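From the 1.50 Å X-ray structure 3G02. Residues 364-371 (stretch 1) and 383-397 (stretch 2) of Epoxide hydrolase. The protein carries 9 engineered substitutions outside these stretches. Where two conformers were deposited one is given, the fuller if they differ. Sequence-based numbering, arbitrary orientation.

Stretch 1 (364-371) LVFFRDHA
Stretch 2, residues 383-397: RELKTDLTAFVEQVW

In an extended strand, alternate side chains tend to face a packed helix, and this contact in an epoxide hydrolase shows the pattern with one break. The strand that includes residues 364 to 368 and helix 383-396 run nearly antiparallel, at 157°, with axes 9.4 Å apart at closest approach. The register follows from the direction: Val365 lies by Val396, Phe366 by Phe392 (CA to CA 6.6 Å), Arg368 by Asp388 (CA to CA 7.1 Å) and His370 by Glu384. From Phe366 to His370 the chain is extended, phi -90 to -147° and psi 124 to 154°, so Phe366, Arg368 and His370 point toward the helix while Phe367 and Asp369 point away. Val365, at -103/-5°, breaks the alternation and also points toward it. The helix is regular, near -62/-45°, until Val396 (-106/-18°).

Phe366 is the centrepiece. With chi1 t and chi2 -86°, its ring lies along the helix, CZ reaching 3.2 Å from Asp388 O and CE2 3.8 Å from Ala391 CB. Phe392 CB sits over the ring face, 3.9 Å from the centroid and only 4° off the normal. The CA-to-CB bond of Phe392 points sideways relative to the strand; chi1 t and chi2 72° direct its ring edge toward the Phe366 face, centroids 5.5 Å apart and planes at 68°. Val365, chi1 m, extends this apolar patch, its CG2 3.9 Å from Val396 CG1.

Polar contacts gather around Asp388, chi1 m and chi2 3°. His370 (m, chi2 -80°) turns its ring edge to the carboxylate, donating a nearly linear hydrogen bond from NE2 to Asp388 OD2 at 2.6 Å; Glu384 CB lies off-centre, 4.2 Å from the imidazole centroid. Arg368 (m, m, t, chi4 -86°) folds back so that NH1 donates to Phe367 O at 3.2 Å, while a water accepts from Arg368 NE (2.9 Å) and donates to Asp388 OD1 (3.0 Å).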

# COMPACT_ATOMS: atom_id res chain seq x y z
N LEU A 364 13.33 11.16 31.49
CA LEU A 364 13.89 9.82 31.31
C LEU A 364 14.80 9.45 32.48
O LEU A 364 15.97 9.83 32.52
CB LEU A 364 14.63 9.72 29.98
CG LEU A 364 15.16 8.34 29.56
CD1 LEU A 364 14.01 7.40 29.19
CD2 LEU A 364 16.14 8.47 28.41
N VAL A 365 14.24 8.69 33.42
CA VAL A 365 14.94 8.30 34.65
C VAL A 365 15.43 6.86 34.58
O VAL A 365 16.13 6.38 35.48
CB VAL A 365 14.04 8.49 35.90
CG1 VAL A 365 13.71 9.96 36.12
CG2 VAL A 365 12.76 7.66 35.79
N PHE A 366 15.06 6.16 33.51
CA PHE A 366 15.33 4.74 33.37
C PHE A 366 15.56 4.42 31.90
O PHE A 366 14.73 4.72 31.05
CB PHE A 366 14.14 3.94 33.93
CG PHE A 366 14.29 2.45 33.83
CD1 PHE A 366 13.92 1.77 32.67
CD2 PHE A 366 14.75 1.71 34.92
CE1 PHE A 366 14.03 0.39 32.59
CE2 PHE A 366 14.87 0.33 34.84
CZ PHE A 366 14.50 -0.33 33.68
N PHE A 367 16.71 3.82 31.61
CA PHE A 367 17.05 3.41 30.25
C PHE A 367 17.79 2.08 30.29
O PHE A 367 18.71 1.90 31.09
CB PHE A 367 17.90 4.47 29.55
CG PHE A 367 18.17 4.18 28.10
CD1 PHE A 367 17.29 4.63 27.11
CD2 PHE A 367 19.29 3.46 27.71
CE1 PHE A 367 17.53 4.36 25.76
CE2 PHE A 367 19.54 3.19 26.37
CZ PHE A 367 18.66 3.64 25.39
N ARG A 368 17.38 1.17 29.42
CA ARG A 368 18.07 -0.11 29.27
C ARG A 368 18.29 -0.42 27.80
O ARG A 368 17.34 -0.37 27.00
CB ARG A 368 17.28 -1.25 29.92
CG ARG A 368 17.08 -1.14 31.43
CD ARG A 368 18.28 -1.64 32.22
NE ARG A 368 18.03 -1.64 33.66
CZ ARG A 368 18.20 -0.59 34.47
NH1 ARG A 368 18.63 0.57 33.98
NH2 ARG A 368 17.94 -0.70 35.76
N ASP A 369 19.54 -0.72 27.46
CA ASP A 369 19.94 -1.21 26.14
C ASP A 369 19.89 -2.73 26.12
O ASP A 369 20.01 -3.38 27.16
CB ASP A 369 21.38 -0.77 25.83
CG ASP A 369 21.46 0.59 25.17
OD1 ASP A 369 20.66 0.86 24.24
OD2 ASP A 369 22.34 1.38 25.56
N HIS A 370 19.71 -3.30 24.93
CA HIS A 370 19.83 -4.74 24.76
C HIS A 370 20.61 -5.06 23.50
O HIS A 370 20.57 -4.30 22.53
CB HIS A 370 18.46 -5.40 24.77
CG HIS A 370 17.72 -5.21 26.05
ND1 HIS A 370 17.96 -5.97 27.17
CD2 HIS A 370 16.77 -4.30 26.41
CE1 HIS A 370 17.19 -5.56 28.16
NE2 HIS A 370 16.46 -4.55 27.72
N ALA A 371 21.34 -6.17 23.54
CA ALA A 371 22.22 -6.58 22.46
C ALA A 371 21.47 -7.20 21.28
O ALA A 371 21.96 -7.18 20.15
CB ALA A 371 23.28 -7.54 22.97
N ARG A 383 11.48 -12.06 28.43
CA ARG A 383 12.20 -12.00 29.70
C ARG A 383 12.85 -10.64 29.93
O ARG A 383 12.75 -10.08 31.02
CB ARG A 383 13.25 -13.11 29.78
CG ARG A 383 12.65 -14.47 30.09
CD ARG A 383 13.69 -15.58 30.08
NE ARG A 383 13.14 -16.81 30.64
CZ ARG A 383 12.36 -17.66 29.98
NH1 ARG A 383 12.02 -17.43 28.72
NH2 ARG A 383 11.92 -18.76 30.59
N GLU A 384 13.49 -10.12 28.89
CA GLU A 384 14.16 -8.83 28.96
C GLU A 384 13.18 -7.69 29.20
O GLU A 384 13.40 -6.83 30.05
CB GLU A 384 14.97 -8.57 27.68
CG GLU A 384 16.26 -9.39 27.57
CD GLU A 384 16.05 -10.83 27.12
OE1 GLU A 384 14.92 -11.21 26.70
OE2 GLU A 384 17.02 -11.61 27.20
N LEU A 385 12.08 -7.69 28.45
CA LEU A 385 11.08 -6.63 28.60
C LEU A 385 10.42 -6.68 29.98
O LEU A 385 10.24 -5.65 30.63
CB LEU A 385 10.04 -6.69 27.48
CG LEU A 385 9.09 -5.48 27.38
CD1 LEU A 385 9.86 -4.18 27.13
CD2 LEU A 385 8.02 -5.70 26.32
N LYS A 386 10.07 -7.89 30.43
CA LYS A 386 9.51 -8.10 31.76
C LYS A 386 10.46 -7.61 32.86
O LYS A 386 10.04 -6.92 33.78
CB LYS A 386 9.17 -9.57 31.99
CG LYS A 386 8.74 -9.91 33.40
CD LYS A 386 8.26 -11.34 33.51
CE LYS A 386 8.19 -11.79 34.96
NZ LYS A 386 9.54 -11.85 35.58
N THR A 387 11.73 -7.99 32.74
CA THR A 387 12.74 -7.60 33.72
C THR A 387 12.91 -6.08 33.78
O THR A 387 12.98 -5.50 34.86
CB THR A 387 14.08 -8.31 33.44
OG1 THR A 387 13.91 -9.72 33.63
CG2 THR A 387 15.19 -7.81 34.37
N ASP A 388 12.95 -5.45 32.61
CA ASP A 388 13.05 -3.99 32.53
C ASP A 388 11.85 -3.30 33.16
O ASP A 388 12.00 -2.37 33.94
CB ASP A 388 13.19 -3.52 31.08
CG ASP A 388 14.54 -3.84 30.48
OD1 ASP A 388 15.38 -4.47 31.16
OD2 ASP A 388 14.75 -3.46 29.31
N LEU A 389 10.65 -3.78 32.82
CA LEU A 389 9.42 -3.20 33.37
C LEU A 389 9.41 -3.30 34.89
O LEU A 389 9.11 -2.33 35.58
CB LEU A 389 8.17 -3.86 32.79
CG LEU A 389 6.81 -3.41 33.36
CD1 LEU A 389 6.54 -1.92 33.10
CD2 LEU A 389 5.67 -4.27 32.82
N THR A 390 9.73 -4.49 35.40
CA THR A 390 9.76 -4.74 36.85
C THR A 390 10.75 -3.80 37.54
O THR A 390 10.41 -3.18 38.55
CB THR A 390 10.12 -6.20 37.15
OG1 THR A 390 9.15 -7.06 36.55
CG2 THR A 390 10.13 -6.44 38.65
N ALA A 391 11.95 -3.68 36.98
CA ALA A 391 12.97 -2.77 37.52
C ALA A 391 12.50 -1.31 37.50
O ALA A 391 12.74 -0.56 38.45
CB ALA A 391 14.28 -2.93 36.77
N PHE A 392 11.81 -0.93 36.42
CA PHE A 392 11.29 0.43 36.27
C PHE A 392 10.26 0.75 37.36
O PHE A 392 10.33 1.81 37.99
CB PHE A 392 10.70 0.62 34.87
CG PHE A 392 10.01 1.95 34.67
CD1 PHE A 392 10.75 3.13 34.57
CD2 PHE A 392 8.62 2.02 34.59
CE1 PHE A 392 10.12 4.36 34.38
CE2 PHE A 392 7.98 3.24 34.40
CZ PHE A 392 8.73 4.41 34.30
N VAL A 393 9.32 -0.17 37.57
CA VAL A 393 8.27 0.01 38.58
C VAL A 393 8.89 0.11 39.98
O VAL A 393 8.53 0.99 40.76
CB VAL A 393 7.21 -1.12 38.54
CG1 VAL A 393 6.17 -0.93 39.64
CG2 VAL A 393 6.53 -1.18 37.17
N GLU A 394 9.83 -0.79 40.27
CA GLU A 394 10.53 -0.79 41.56
C GLU A 394 11.23 0.54 41.82
O GLU A 394 11.25 1.03 42.96
CB GLU A 394 11.53 -1.94 41.64
CG GLU A 394 10.88 -3.31 41.82
CD GLU A 394 11.86 -4.46 41.74
OE1 GLU A 394 13.06 -4.23 41.44
OE2 GLU A 394 11.44 -5.62 41.96
N GLN A 395 11.80 1.14 40.77
CA GLN A 395 12.51 2.41 40.88
C GLN A 395 11.58 3.60 41.13
O GLN A 395 11.88 4.45 41.97
CB GLN A 395 13.35 2.66 39.62
CG GLN A 395 14.18 3.94 39.68
CD GLN A 395 14.93 4.23 38.39
OE1 GLN A 395 14.90 5.36 37.89
NE2 GLN A 395 15.62 3.23 37.86
N VAL A 396 10.44 3.64 40.43
CA VAL A 396 9.64 4.87 40.37
C VAL A 396 8.33 4.90 41.17
O VAL A 396 7.79 5.98 41.42
CB VAL A 396 9.36 5.31 38.89
CG1 VAL A 396 10.64 5.34 38.07
CG2 VAL A 396 8.30 4.42 38.23
N TRP A 397 7.82 3.73 41.58
CA TRP A 397 6.49 3.66 42.20
C TRP A 397 6.52 3.70 43.73
O TRP A 397 7.37 3.07 44.36
CB TRP A 397 5.73 2.43 41.72
CG TRP A 397 4.33 2.31 42.26
CD1 TRP A 397 3.95 1.66 43.40
CD2 TRP A 397 3.14 2.86 41.69
NE1 TRP A 397 2.59 1.76 43.57
CE2 TRP A 397 2.06 2.49 42.53
CE3 TRP A 397 2.87 3.62 40.55
CZ2 TRP A 397 0.74 2.86 42.27
CZ3 TRP A 397 1.55 3.98 40.28
CH2 TRP A 397 0.50 3.60 41.14
O HOH W 1 16.61 -4.16 33.86